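PDB 4OM9: serine protease pet from Escherichia coli, which probably acts as a secreted serine endopeptidase, an autotransporter enterotoxin that is likely to cleave host alpha-fodrin. Local coordinates for residues A117-F121 against K221-L225; I146-S152 against L170-F176; D207-Y213 against L224-H229. One frame throughout, in Å; residues are numbered along the deposited sequence.

Contact 1. Residues A117-F121 against K221-L225; sequences ADTSF and KWVLL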
ATOM      1  N   ALA A 117      11.062 -10.565  25.292  1.00 30.88           N
ATOM      2  CA  ALA A 117       9.692 -10.760  25.764  1.00 31.87           C
ATOM      3  C   ALA A 117       9.493 -10.066  27.111  1.00 31.18           C
ATOM      4  O   ALA A 117      10.456  -9.877  27.858  1.00 29.98           O
ATOM      5  CB  ALA A 117       9.358 -12.246  25.856  1.00 29.13           C
ATOM      6  N   ASP A 118       8.250  -9.679  27.404  1.00 29.99           N
ATOM      7  CA  ASP A 118       7.894  -9.105  28.701  1.00 30.52           C
ATOM      8  C   ASP A 118       7.981 -10.184  29.784  1.00 30.49           C
ATOM      9  O   ASP A 118       7.465 -11.275  29.611  1.00 30.20           O
ATOM     10  CB  ASP A 118       6.485  -8.499  28.648  1.00 32.78           C
ATOM     11  CG  ASP A 118       5.993  -8.007  30.012  1.00 38.07           C
ATOM     12  OD1 ASP A 118       5.659  -8.837  30.892  1.00 35.60           O
ATOM     13  OD2 ASP A 118       5.918  -6.778  30.198  1.00 40.22           O
ATOM     14  N   THR A 119       8.625  -9.860  30.899  1.00 30.93           N
ATOM     15  CA  THR A 119       8.880 -10.814  31.981  1.00 33.43           C
ATOM     16  C   THR A 119       8.097 -10.518  33.261  1.00 35.06           C
ATOM     17  O   THR A 119       8.576 -10.803  34.353  1.00 32.63           O
ATOM     18  CB  THR A 119      10.386 -10.829  32.371  1.00 35.32           C
ATOM     19  OG1 THR A 119      10.837  -9.477  32.541  1.00 32.03           O
ATOM     20  CG2 THR A 119      11.229 -11.499  31.295  1.00 30.71           C
ATOM     21  N   SER A 120       6.903  -9.952  33.140  1.00 37.18           N
ATOM     22  CA  SER A 120       6.139  -9.587  34.331  1.00 39.91           C
ATOM     23  C   SER A 120       5.178 -10.687  34.847  1.00 45.83           C
ATOM     24  O   SER A 120       4.238 -10.391  35.591  1.00 43.80           O
ATOM     25  CB  SER A 120       5.343  -8.318  34.052  1.00 33.89           C
ATOM     26  OG  SER A 120       4.274  -8.612  33.173  1.00 37.68           O
ATOM     27  N   PHE A 121       5.391 -11.942  34.455  1.00 41.35           N
ATOM     28  CA  PHE A 121       4.559 -13.011  34.999  1.00 39.85           C
ATOM     29  C   PHE A 121       4.971 -13.391  36.428  1.00 40.25           C
ATOM     30  O   PHE A 121       6.124 -13.693  36.691  1.00 35.85           O
ATOM     31  CB  PHE A 121       4.588 -14.265  34.128  1.00 41.73           C
ATOM     32  CG  PHE A 121       3.722 -15.373  34.674  1.00 39.67           C
ATOM     33  CD1 PHE A 121       2.338 -15.254  34.657  1.00 37.66           C
ATOM     34  CD2 PHE A 121       4.287 -16.500  35.241  1.00 36.73           C
ATOM     35  CE1 PHE A 121       1.541 -16.239  35.178  1.00 40.16           C
ATOM     36  CE2 PHE A 121       3.491 -17.500  35.762  1.00 38.57           C
ATOM     37  CZ  PHE A 121       2.111 -17.370  35.737  1.00 36.89           C
ATOM     38  N   LYS A 221      -1.159  -6.732  27.123  1.00 49.90           N
ATOM     39  CA  LYS A 221       0.131  -7.123  26.580  1.00 43.64           C
ATOM     40  C   LYS A 221       0.398  -8.611  26.748  1.00 38.40           C
ATOM     41  O   LYS A 221       0.012  -9.214  27.741  1.00 36.22           O
ATOM     42  CB  LYS A 221       1.246  -6.328  27.253  1.00 43.73           C
ATOM     43  CG  LYS A 221       1.274  -6.479  28.770  1.00 42.92           C
ATOM     44  CD  LYS A 221       2.576  -5.957  29.350  1.00 39.42           C
ATOM     45  CE  LYS A 221       2.664  -6.223  30.852  1.00 41.12           C
ATOM     46  NZ  LYS A 221       3.969  -5.758  31.406  1.00 36.90           N
ATOM     47  N   TRP A 222       1.086  -9.192  25.776  1.00 36.40           N
ATOM     48  CA  TRP A 222       1.546 -10.568  25.893  1.00 34.10           C
ATOM     49  C   TRP A 222       2.775 -10.683  26.798  1.00 33.86           C
ATOM     50  O   TRP A 222       3.722  -9.886  26.730  1.00 33.49           O
ATOM     51  CB  TRP A 222       1.852 -11.146  24.514  1.00 32.98           C
ATOM     52  CG  TRP A 222       0.609 -11.395  23.735  1.00 33.79           C
ATOM     53  CD1 TRP A 222       0.038 -10.566  22.830  1.00 34.80           C
ATOM     54  CD2 TRP A 222      -0.235 -12.539  23.827  1.00 36.21           C
ATOM     55  NE1 TRP A 222      -1.108 -11.129  22.326  1.00 37.71           N
ATOM     56  CE2 TRP A 222      -1.303 -12.345  22.927  1.00 37.87           C
ATOM     57  CE3 TRP A 222      -0.190 -13.722  24.581  1.00 33.65           C
ATOM     58  CZ2 TRP A 222      -2.323 -13.279  22.755  1.00 39.25           C
ATOM     59  CZ3 TRP A 222      -1.197 -14.649  24.414  1.00 34.11           C
ATOM     60  CH2 TRP A 222      -2.255 -14.423  23.501  1.00 40.64           C
ATOM     61  N   VAL A 223       2.748 -11.707  27.628  1.00 33.32           N
ATOM     62  CA  VAL A 223       3.693 -11.849  28.697  1.00 35.74           C
ATOM     63  C   VAL A 223       4.298 -13.219  28.553  1.00 33.51           C
ATOM     64  O   VAL A 223       3.604 -14.149  28.177  1.00 32.83           O
ATOM     65  CB  VAL A 223       2.970 -11.651  30.057  1.00 39.40           C
ATOM     66  CG1 VAL A 223       3.551 -12.507  31.172  1.00 38.31           C
ATOM     67  CG2 VAL A 223       2.919 -10.173  30.409  1.00 40.71           C
ATOM     68  N   LEU A 224       5.592 -13.348  28.821  1.00 29.22           N
ATOM     69  CA  LEU A 224       6.215 -14.657  28.801  1.00 27.83           C
ATOM     70  C   LEU A 224       5.818 -15.466  30.039  1.00 33.01           C
ATOM     71  O   LEU A 224       6.298 -15.167  31.131  1.00 33.46           O
ATOM     72  CB  LEU A 224       7.723 -14.519  28.753  1.00 24.74           C
ATOM     73  CG  LEU A 224       8.540 -15.791  28.560  1.00 26.94           C
ATOM     74  CD1 LEU A 224       8.343 -16.344  27.151  1.00 25.26           C
ATOM     75  CD2 LEU A 224      10.011 -15.467  28.833  1.00 27.94           C
ATOM     76  N   LEU A 225       4.965 -16.480  29.874  1.00 27.93           N
ATOM     77  CA  LEU A 225       4.526 -17.323  31.005  1.00 28.95           C
ATOM     78  C   LEU A 225       5.671 -18.146  31.568  1.00 30.93           C
ATOM     79  O   LEU A 225       5.850 -18.267  32.792  1.00 30.24           O
ATOM     80  CB  LEU A 225       3.400 -18.277  30.590  1.00 28.00           C
ATOM     81  CG  LEU A 225       2.960 -19.281  31.683  1.00 32.03           C
ATOM     82  CD1 LEU A 225       1.914 -18.651  32.587  1.00 32.61           C
ATOM     83  CD2 LEU A 225       2.401 -20.600  31.108  1.00 31.36           C
TER
HETATM   84  O   HOH W   1       6.097 -10.835  25.496  1.00 30.72           O
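OD1 of D118, which faces V223 across the contact with CG2 of that valine 3.1 Å away, accepts two hydrogen bonds from S120. The hydroxyl OG of S120 reaches OD1 of D118 at 2.7 Å on the syn lone pair, while the backbone N of S120 meets that same OD1 at 2.8 Å from 44° above the carboxylate plane, the bond that defines an Asx turn. The other oxygen, OD2, forms a salt bridge with NZ of K221; the 2.5 Å separation of OD2 and NZ is short and should not be pressed at this resolution. K221 can deliver its ammonium because the chain is extended beyond CG, and it crosses the aspartate at about a right angle.

The backbone adds one nearly straight bond, N of L224 to O of D118, 2.9 Å with 167° at the hydrogen. A water links D118 N to W222 O, accepting from the first and donating to the second. Farther along, F121 turns its ring against L225: with CG anti to the backbone N (chi1 -180°) the two side chains run side by side, and CD1 of L225 sits 3.6 Å from the centroid of the F121 ring, over its face. CB of F121 also packs on CG1 of V223 at 3.6 Å.

The loop between strand 102-107 and helix 127-134 is thus fastened to strand 221-232 of the protease domain. With a lysine on one oxygen and two donors of S120, OG and N, on the other, the D118 carboxylate is probably stabilised in its charged form.

Contact 2. Residues I146-S152 against L170-F176; sequences IGFRVGS and LLSASLF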
ATOM      1  N   ILE A 146      -5.877 -18.721  27.910  1.00 37.36           N
ATOM      2  CA  ILE A 146      -5.519 -19.140  26.570  1.00 38.81           C
ATOM      3  C   ILE A 146      -4.176 -18.529  26.235  1.00 34.66           C
ATOM      4  O   ILE A 146      -3.867 -17.420  26.673  1.00 34.17           O
ATOM      5  CB  ILE A 146      -6.569 -18.683  25.514  1.00 44.11           C
ATOM      6  CG1 ILE A 146      -7.990 -19.115  25.907  1.00 46.93           C
ATOM      7  CG2 ILE A 146      -6.210 -19.182  24.122  1.00 38.66           C
ATOM      8  CD1 ILE A 146      -8.165 -20.611  26.050  1.00 47.68           C
ATOM      9  N   GLY A 147      -3.362 -19.240  25.471  1.00 33.13           N
ATOM     10  CA  GLY A 147      -2.087 -18.688  25.094  1.00 30.77           C
ATOM     11  C   GLY A 147      -1.503 -19.336  23.868  1.00 31.39           C
ATOM     12  O   GLY A 147      -2.090 -20.253  23.301  1.00 31.57           O
ATOM     13  N   PHE A 148      -0.329 -18.849  23.480  1.00 31.67           N
ATOM     14  CA  PHE A 148       0.347 -19.273  22.273  1.00 28.60           C
ATOM     15  C   PHE A 148       1.748 -19.726  22.603  1.00 30.39           C
ATOM     16  O   PHE A 148       2.404 -19.180  23.494  1.00 27.35           O
ATOM     17  CB  PHE A 148       0.440 -18.132  21.249  1.00 28.71           C
ATOM     18  CG  PHE A 148      -0.865 -17.772  20.592  1.00 31.54           C
ATOM     19  CD1 PHE A 148      -1.329 -18.492  19.498  1.00 29.58           C
ATOM     20  CD2 PHE A 148      -1.604 -16.676  21.036  1.00 29.94           C
ATOM     21  CE1 PHE A 148      -2.551 -18.141  18.865  1.00 33.30           C
ATOM     22  CE2 PHE A 148      -2.812 -16.315  20.414  1.00 30.04           C
ATOM     23  CZ  PHE A 148      -3.288 -17.057  19.332  1.00 31.97           C
ATOM     24  N   ARG A 149       2.230 -20.693  21.841  1.00 35.36           N
ATOM     25  CA  ARG A 149       3.604 -21.123  21.977  1.00 33.26           C
ATOM     26  C   ARG A 149       4.184 -21.325  20.604  1.00 30.61           C
ATOM     27  O   ARG A 149       3.523 -21.813  19.709  1.00 30.77           O
ATOM     28  CB  ARG A 149       3.695 -22.413  22.775  1.00 33.31           C
ATOM     29  CG  ARG A 149       5.102 -22.816  23.071  1.00 34.15           C
ATOM     30  CD  ARG A 149       5.240 -24.318  23.020  1.00 35.58           C
ATOM     31  NE  ARG A 149       5.477 -24.710  21.643  1.00 39.45           N
ATOM     32  CZ  ARG A 149       4.664 -25.479  20.939  1.00 41.55           C
ATOM     33  NH1 ARG A 149       3.585 -25.981  21.511  1.00 49.78           N
ATOM     34  NH2 ARG A 149       4.970 -25.774  19.682  1.00 37.29           N
ATOM     35  N   VAL A 150       5.445 -20.977  20.452  1.00 30.45           N
ATOM     36  CA  VAL A 150       6.085 -21.040  19.166  1.00 29.66           C
ATOM     37  C   VAL A 150       7.397 -21.813  19.283  1.00 30.99           C
ATOM     38  O   VAL A 150       8.185 -21.573  20.213  1.00 30.00           O
ATOM     39  CB  VAL A 150       6.295 -19.611  18.668  1.00 31.39           C
ATOM     40  CG1 VAL A 150       7.601 -19.443  17.938  1.00 30.36           C
ATOM     41  CG2 VAL A 150       5.091 -19.146  17.904  1.00 30.84           C
ATOM     42  N   GLY A 151       7.623 -22.758  18.375  1.00 25.87           N
ATOM     43  CA  GLY A 151       8.894 -23.468  18.342  1.00 25.87           C
ATOM     44  C   GLY A 151       9.078 -24.271  17.061  1.00 26.39           C
ATOM     45  O   GLY A 151       8.204 -24.254  16.176  1.00 26.71           O
ATOM     46  N   SER A 152      10.205 -24.982  16.951  1.00 26.57           N
ATOM     47  CA  SER A 152      10.459 -25.760  15.745  1.00 27.77           C
ATOM     48  C   SER A 152      11.049 -27.137  16.019  1.00 31.79           C
ATOM     49  O   SER A 152      12.123 -27.476  15.503  1.00 31.50           O
ATOM     50  CB  SER A 152      11.386 -24.966  14.804  1.00 28.89           C
ATOM     51  OG  SER A 152      11.503 -25.593  13.544  1.00 29.26           O
ATOM     52  N   LEU A 170      10.449 -23.534   9.471  1.00 32.75           N
ATOM     53  CA  LEU A 170       9.360 -24.366   9.981  1.00 33.30           C
ATOM     54  C   LEU A 170       8.890 -23.952  11.367  1.00 30.53           C
ATOM     55  O   LEU A 170       8.126 -24.665  12.010  1.00 31.50           O
ATOM     56  CB  LEU A 170       9.792 -25.825   9.995  1.00 35.48           C
ATOM     57  CG  LEU A 170      10.096 -26.348   8.601  1.00 34.01           C
ATOM     58  CD1 LEU A 170      10.637 -27.760   8.680  1.00 34.89           C
ATOM     59  CD2 LEU A 170       8.809 -26.300   7.766  1.00 35.82           C
ATOM     60  N   LEU A 171       9.354 -22.807  11.840  1.00 27.16           N
ATOM     61  CA  LEU A 171       8.874 -22.291  13.112  1.00 27.70           C
ATOM     62  C   LEU A 171       7.344 -22.291  13.124  1.00 26.70           C
ATOM     63  O   LEU A 171       6.710 -21.620  12.316  1.00 26.81           O
ATOM     64  CB  LEU A 171       9.427 -20.885  13.380  1.00 25.59           C
ATOM     65  CG  LEU A 171       9.204 -20.385  14.807  1.00 28.25           C
ATOM     66  CD1 LEU A 171      10.192 -21.034  15.808  1.00 25.91           C
ATOM     67  CD2 LEU A 171       9.253 -18.881  14.861  1.00 25.10           C
ATOM     68  N   SER A 172       6.754 -23.044  14.043  1.00 28.61           N
ATOM     69  CA  SER A 172       5.302 -23.257  14.043  1.00 30.22           C
ATOM     70  C   SER A 172       4.611 -22.963  15.395  1.00 27.37           C
ATOM     71  O   SER A 172       5.195 -23.123  16.457  1.00 28.00           O
ATOM     72  CB  SER A 172       4.994 -24.689  13.600  1.00 28.38           C
ATOM     73  OG  SER A 172       5.559 -25.634  14.484  1.00 30.85           O
ATOM     74  N   ALA A 173       3.352 -22.547  15.343  1.00 31.18           N
ATOM     75  CA  ALA A 173       2.683 -22.037  16.525  1.00 31.91           C
ATOM     76  C   ALA A 173       1.669 -23.016  17.093  1.00 33.42           C
ATOM     77  O   ALA A 173       1.008 -23.732  16.350  1.00 34.69           O
ATOM     78  CB  ALA A 173       2.009 -20.749  16.211  1.00 31.20           C
ATOM     79  N   SER A 174       1.543 -23.025  18.415  1.00 30.24           N
ATOM     80  CA  SER A 174       0.522 -23.828  19.089  1.00 30.14           C
ATOM     81  C   SER A 174      -0.409 -22.906  19.827  1.00 32.40           C
ATOM     82  O   SER A 174       0.025 -21.899  20.379  1.00 33.48           O
ATOM     83  CB  SER A 174       1.137 -24.823  20.059  1.00 32.74           C
ATOM     84  OG  SER A 174       2.025 -25.702  19.391  1.00 36.59           O
ATOM     85  N   LEU A 175      -1.695 -23.230  19.799  1.00 29.98           N
ATOM     86  CA  LEU A 175      -2.682 -22.507  20.579  1.00 30.35           C
ATOM     87  C   LEU A 175      -3.141 -23.442  21.683  1.00 33.07           C
ATOM     88  O   LEU A 175      -3.342 -24.634  21.428  1.00 31.36           O
ATOM     89  CB  LEU A 175      -3.858 -22.065  19.718  1.00 31.11           C
ATOM     90  CG  LEU A 175      -5.092 -21.571  20.476  1.00 31.86           C
ATOM     91  CD1 LEU A 175      -4.861 -20.153  20.924  1.00 31.42           C
ATOM     92  CD2 LEU A 175      -6.385 -21.689  19.627  1.00 32.96           C
ATOM     93  N   PHE A 176      -3.320 -22.930  22.898  1.00 31.39           N
ATOM     94  CA  PHE A 176      -3.635 -23.821  24.018  1.00 31.23           C
ATOM     95  C   PHE A 176      -4.548 -23.202  25.073  1.00 31.74           C
ATOM     96  O   PHE A 176      -4.704 -21.984  25.146  1.00 31.61           O
ATOM     97  CB  PHE A 176      -2.327 -24.293  24.679  1.00 30.50           C
ATOM     98  CG  PHE A 176      -1.524 -23.183  25.299  1.00 29.71           C
ATOM     99  CD1 PHE A 176      -1.915 -22.603  26.505  1.00 29.88           C
ATOM    100  CD2 PHE A 176      -0.380 -22.717  24.677  1.00 29.27           C
ATOM    101  CE1 PHE A 176      -1.204 -21.572  27.044  1.00 31.38           C
ATOM    102  CE2 PHE A 176       0.346 -21.684  25.230  1.00 28.26           C
ATOM    103  CZ  PHE A 176      -0.064 -21.112  26.413  1.00 28.46           C
TER
HETATM  104  O   HOH W   2       6.299 -26.138  17.458  1.00 30.72           O
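Strands 143-151 and 172-185 pair antiparallel, their segment axes 155° apart, and the register runs from G147 opposite F176 to G151 opposite S172. Hydrogen-bonded pairs alternate with non-hydrogen-bonded ones: R149 N meets S174 O at 2.9 Å, and S172 N meets G151 O at 2.8 Å.

On the face of R149 and S174, the arginine chain bends at chi2 and chi3 to bring its guanidinium back over the neighbouring strand. NH1 of R149 lies 2.6 Å from OG of S174, but the bond is weak, with only 116° at the hydrogen; Y193 provides NH1 with a stronger partner, and S174 OG is held by N201 O. At the guanidinium edge, in its plane, a water accepts a weak bond from NH2 and lies 3.1 Å from OG of S172, whose stronger partner is ND2 of N201.

Both strands belong to the curled, seven-stranded antiparallel sheet of the trypsin-like (clan PA) protease domain, where 143-151 also pairs with 211-216. F176 folds back across the neighbouring strand 143-151: with CG between the backbone N and the carbonyl carbon (chi1 64°), its ring lies over G147, whose CA is 3.8 Å from the ring centroid. The F176 ring also stacks with Y193.

The opposite face is apolar. CD1 of L175 stands 4.0 Å from the centroid of the F148 ring, over one face and offset toward the rim, and touches CG2 of I146. The two methyls of V150 divide their contacts: CG1 meets CD2 of L171 at 3.5 Å, the side chains crossing at about a right angle, whereas CG2 packs on CB of A173. Helix 10-17 covers this side through L16 and A17.

Contact 3. Residues D207-Y213 against L224-H229; sequences DSGSGVY and LLGTTH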
ATOM      1  N   ASP A 207      10.857 -28.985  20.681  1.00 33.62           N
ATOM      2  CA  ASP A 207      10.147 -27.811  21.186  1.00 30.91           C
ATOM      3  C   ASP A 207      10.521 -27.490  22.635  1.00 33.40           C
ATOM      4  O   ASP A 207      10.155 -26.432  23.156  1.00 29.03           O
ATOM      5  CB  ASP A 207       8.631 -28.010  21.099  1.00 30.05           C
ATOM      6  CG  ASP A 207       8.106 -27.929  19.682  1.00 28.82           C
ATOM      7  OD1 ASP A 207       8.580 -27.043  18.906  1.00 30.20           O
ATOM      8  OD2 ASP A 207       7.218 -28.759  19.349  1.00 28.85           O
ATOM      9  N   SER A 208      11.196 -28.427  23.298  1.00 34.86           N
ATOM     10  CA  SER A 208      11.558 -28.239  24.693  1.00 36.14           C
ATOM     11  C   SER A 208      12.390 -26.963  24.821  1.00 37.89           C
ATOM     12  O   SER A 208      13.296 -26.724  24.025  1.00 36.52           O
ATOM     13  CB  SER A 208      12.316 -29.463  25.214  1.00 41.09           C
ATOM     14  OG  SER A 208      12.940 -29.206  26.465  1.00 39.88           O
ATOM     15  N   GLY A 209      12.040 -26.119  25.784  1.00 34.12           N
ATOM     16  CA  GLY A 209      12.718 -24.847  25.952  1.00 31.78           C
ATOM     17  C   GLY A 209      12.000 -23.643  25.335  1.00 32.13           C
ATOM     18  O   GLY A 209      12.299 -22.499  25.718  1.00 29.27           O
ATOM     19  N   SER A 210      11.063 -23.879  24.401  1.00 27.54           N
ATOM     20  CA  SER A 210      10.439 -22.781  23.650  1.00 24.97           C
ATOM     21  C   SER A 210       9.541 -21.971  24.578  1.00 25.44           C
ATOM     22  O   SER A 210       9.045 -22.498  25.570  1.00 28.24           O
ATOM     23  CB  SER A 210       9.652 -23.304  22.433  1.00 26.15           C
ATOM     24  OG  SER A 210       8.666 -24.279  22.769  1.00 29.56           O
ATOM     25  N   GLY A 211       9.357 -20.693  24.279  1.00 24.52           N
ATOM     26  CA  GLY A 211       8.610 -19.803  25.149  1.00 24.51           C
ATOM     27  C   GLY A 211       7.090 -19.931  25.020  1.00 24.96           C
ATOM     28  O   GLY A 211       6.550 -20.187  23.948  1.00 25.15           O
ATOM     29  N   VAL A 212       6.414 -19.779  26.155  1.00 32.68           N
ATOM     30  CA  VAL A 212       4.983 -19.937  26.269  1.00 30.60           C
ATOM     31  C   VAL A 212       4.415 -18.580  26.670  1.00 34.26           C
ATOM     32  O   VAL A 212       4.913 -17.944  27.606  1.00 31.94           O
ATOM     33  CB  VAL A 212       4.625 -21.028  27.315  1.00 35.30           C
ATOM     34  CG1 VAL A 212       3.127 -21.079  27.570  1.00 34.88           C
ATOM     35  CG2 VAL A 212       5.168 -22.398  26.879  1.00 33.12           C
ATOM     36  N   TYR A 213       3.392 -18.118  25.959  1.00 31.91           N
ATOM     37  CA  TYR A 213       2.912 -16.752  26.145  1.00 32.29           C
ATOM     38  C   TYR A 213       1.497 -16.696  26.675  1.00 34.45           C
ATOM     39  O   TYR A 213       0.664 -17.561  26.404  1.00 37.06           O
ATOM     40  CB  TYR A 213       2.978 -15.955  24.831  1.00 33.47           C
ATOM     41  CG  TYR A 213       4.374 -15.729  24.306  1.00 32.38           C
ATOM     42  CD1 TYR A 213       5.014 -16.712  23.556  1.00 32.90           C
ATOM     43  CD2 TYR A 213       5.049 -14.528  24.536  1.00 29.20           C
ATOM     44  CE1 TYR A 213       6.293 -16.515  23.064  1.00 29.44           C
ATOM     45  CE2 TYR A 213       6.332 -14.319  24.042  1.00 26.38           C
ATOM     46  CZ  TYR A 213       6.946 -15.324  23.314  1.00 29.53           C
ATOM     47  OH  TYR A 213       8.215 -15.175  22.813  1.00 30.81           O
ATOM     48  N   LEU A 224       5.592 -13.348  28.821  1.00 29.22           N
ATOM     49  CA  LEU A 224       6.215 -14.657  28.801  1.00 27.83           C
ATOM     50  C   LEU A 224       5.818 -15.466  30.039  1.00 33.01           C
ATOM     51  O   LEU A 224       6.298 -15.167  31.131  1.00 33.46           O
ATOM     52  CB  LEU A 224       7.723 -14.519  28.753  1.00 24.74           C
ATOM     53  CG  LEU A 224       8.540 -15.791  28.560  1.00 26.94           C
ATOM     54  CD1 LEU A 224       8.343 -16.344  27.151  1.00 25.26           C
ATOM     55  CD2 LEU A 224      10.011 -15.467  28.833  1.00 27.94           C
ATOM     56  N   LEU A 225       4.965 -16.480  29.874  1.00 27.93           N
ATOM     57  CA  LEU A 225       4.526 -17.323  31.005  1.00 28.95           C
ATOM     58  C   LEU A 225       5.671 -18.146  31.568  1.00 30.93           C
ATOM     59  O   LEU A 225       5.850 -18.267  32.792  1.00 30.24           O
ATOM     60  CB  LEU A 225       3.400 -18.277  30.590  1.00 28.00           C
ATOM     61  CG  LEU A 225       2.960 -19.281  31.683  1.00 32.03           C
ATOM     62  CD1 LEU A 225       1.914 -18.651  32.587  1.00 32.61           C
ATOM     63  CD2 LEU A 225       2.401 -20.600  31.108  1.00 31.36           C
ATOM     64  N   GLY A 226       6.442 -18.725  30.656  1.00 30.03           N
ATOM     65  CA  GLY A 226       7.566 -19.560  31.032  1.00 27.48           C
ATOM     66  C   GLY A 226       8.123 -20.243  29.800  1.00 27.62           C
ATOM     67  O   GLY A 226       7.956 -19.745  28.691  1.00 25.24           O
ATOM     68  N   THR A 227       8.755 -21.399  30.002  1.00 26.72           N
ATOM     69  CA  THR A 227       9.454 -22.106  28.939  1.00 29.22           C
ATOM     70  C   THR A 227       9.083 -23.577  28.971  1.00 29.27           C
ATOM     71  O   THR A 227       8.865 -24.168  30.047  1.00 28.92           O
ATOM     72  CB  THR A 227      10.997 -21.951  29.057  1.00 28.23           C
ATOM     73  OG1 THR A 227      11.419 -22.313  30.376  1.00 30.07           O
ATOM     74  CG2 THR A 227      11.376 -20.531  28.829  1.00 27.77           C
ATOM     75  N   THR A 228       9.023 -24.180  27.795  1.00 31.91           N
ATOM     76  CA  THR A 228       8.455 -25.514  27.680  1.00 35.19           C
ATOM     77  C   THR A 228       9.342 -26.612  28.260  1.00 33.01           C
ATOM     78  O   THR A 228      10.473 -26.809  27.819  1.00 35.32           O
ATOM     79  CB  THR A 228       8.156 -25.826  26.228  1.00 31.72           C
ATOM     80  OG1 THR A 228       7.245 -24.843  25.742  1.00 33.86           O
ATOM     81  CG2 THR A 228       7.548 -27.206  26.079  1.00 31.95           C
ATOM     82  N   HIS A 229       8.794 -27.348  29.224  1.00 30.90           N
ATOM     83  CA  HIS A 229       9.552 -28.372  29.964  1.00 33.78           C
ATOM     84  C   HIS A 229       9.406 -29.798  29.443  1.00 30.87           C
ATOM     85  O   HIS A 229      10.392 -30.522  29.333  1.00 33.37           O
ATOM     86  CB  HIS A 229       9.157 -28.374  31.433  1.00 29.41           C
ATOM     87  CG  HIS A 229       9.735 -29.522  32.197  1.00 34.90           C
ATOM     88  ND1 HIS A 229      11.025 -29.517  32.686  1.00 38.66           N
ATOM     89  CD2 HIS A 229       9.209 -30.718  32.548  1.00 37.00           C
ATOM     90  CE1 HIS A 229      11.266 -30.656  33.304  1.00 38.46           C
ATOM     91  NE2 HIS A 229      10.178 -31.406  33.236  1.00 37.28           N
TER
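The D-S-G-S turn, which matches the signature around the nucleophilic serine of clan PA proteases, is held to strand 221-232 through T228. D207 to S210 form a type II turn with G209 at its third position, where phi is positive. N of G209 donates to O of T228 at 2.7 Å. In return, O of S210 is gripped twice by T228: the backbone N comes at 2.8 Å, and the hydroxyl OG1 at 3.0 Å from 42° above the carbonyl plane. The threonine reaches it because OG1 lies beside its own backbone N (chi1 -59°). Inside the turn, OG of S210 donates to O of D207 at 2.6 Å, so this carbonyl accepts both the hydroxyl and the backbone N of S210.

Beyond the turn the chains pair as antiparallel strands. N of V212 binds O of G226 at 3.0 Å, while O of V212 takes N of L225 at 2.7 Å and, weakly, N of G226 at 3.5 Å. Two residues facing one identify a classic beta bulge, across which the register shifts by one. V212 and L225 lie side by side, CG1 against CD2 at 3.6 Å, and CD1 of L224 lies over one face of the Y213 ring.

S208 touches H72, while D101 is hydrogen-bonded to ND1 of H229, a second-shell neighbour. This is consistent with a triad in which S208 would be the nucleophile, H72 the base and D101 the acid, the serine presented by a tight turn that leads into a beta hairpin, as in chymotrypsin-like serine proteases.

How the contacts relate
From the N terminus, the loop segment 117-121 opens contact 1, which closes only at strand 221-232. Contact 2 opens and closes wholly inside that span, 146-152 meeting 170-176. Contact 3 opens at 207-213, also within the loop of contact 1, and closes on the same strand 221-232, the two contacts sharing L224 and L225. Contacts 2 and 3 therefore run in series. All three reach the seven-stranded sheet of the protease domain, with 143-151 and 221-232 flanking 211-216: F148 O probably hydrogen-bonds to Y213 N, and W222 packs on F148. Contact 1 fixes an outer loop to this sheet, whereas contacts 2 and 3 join strands within it.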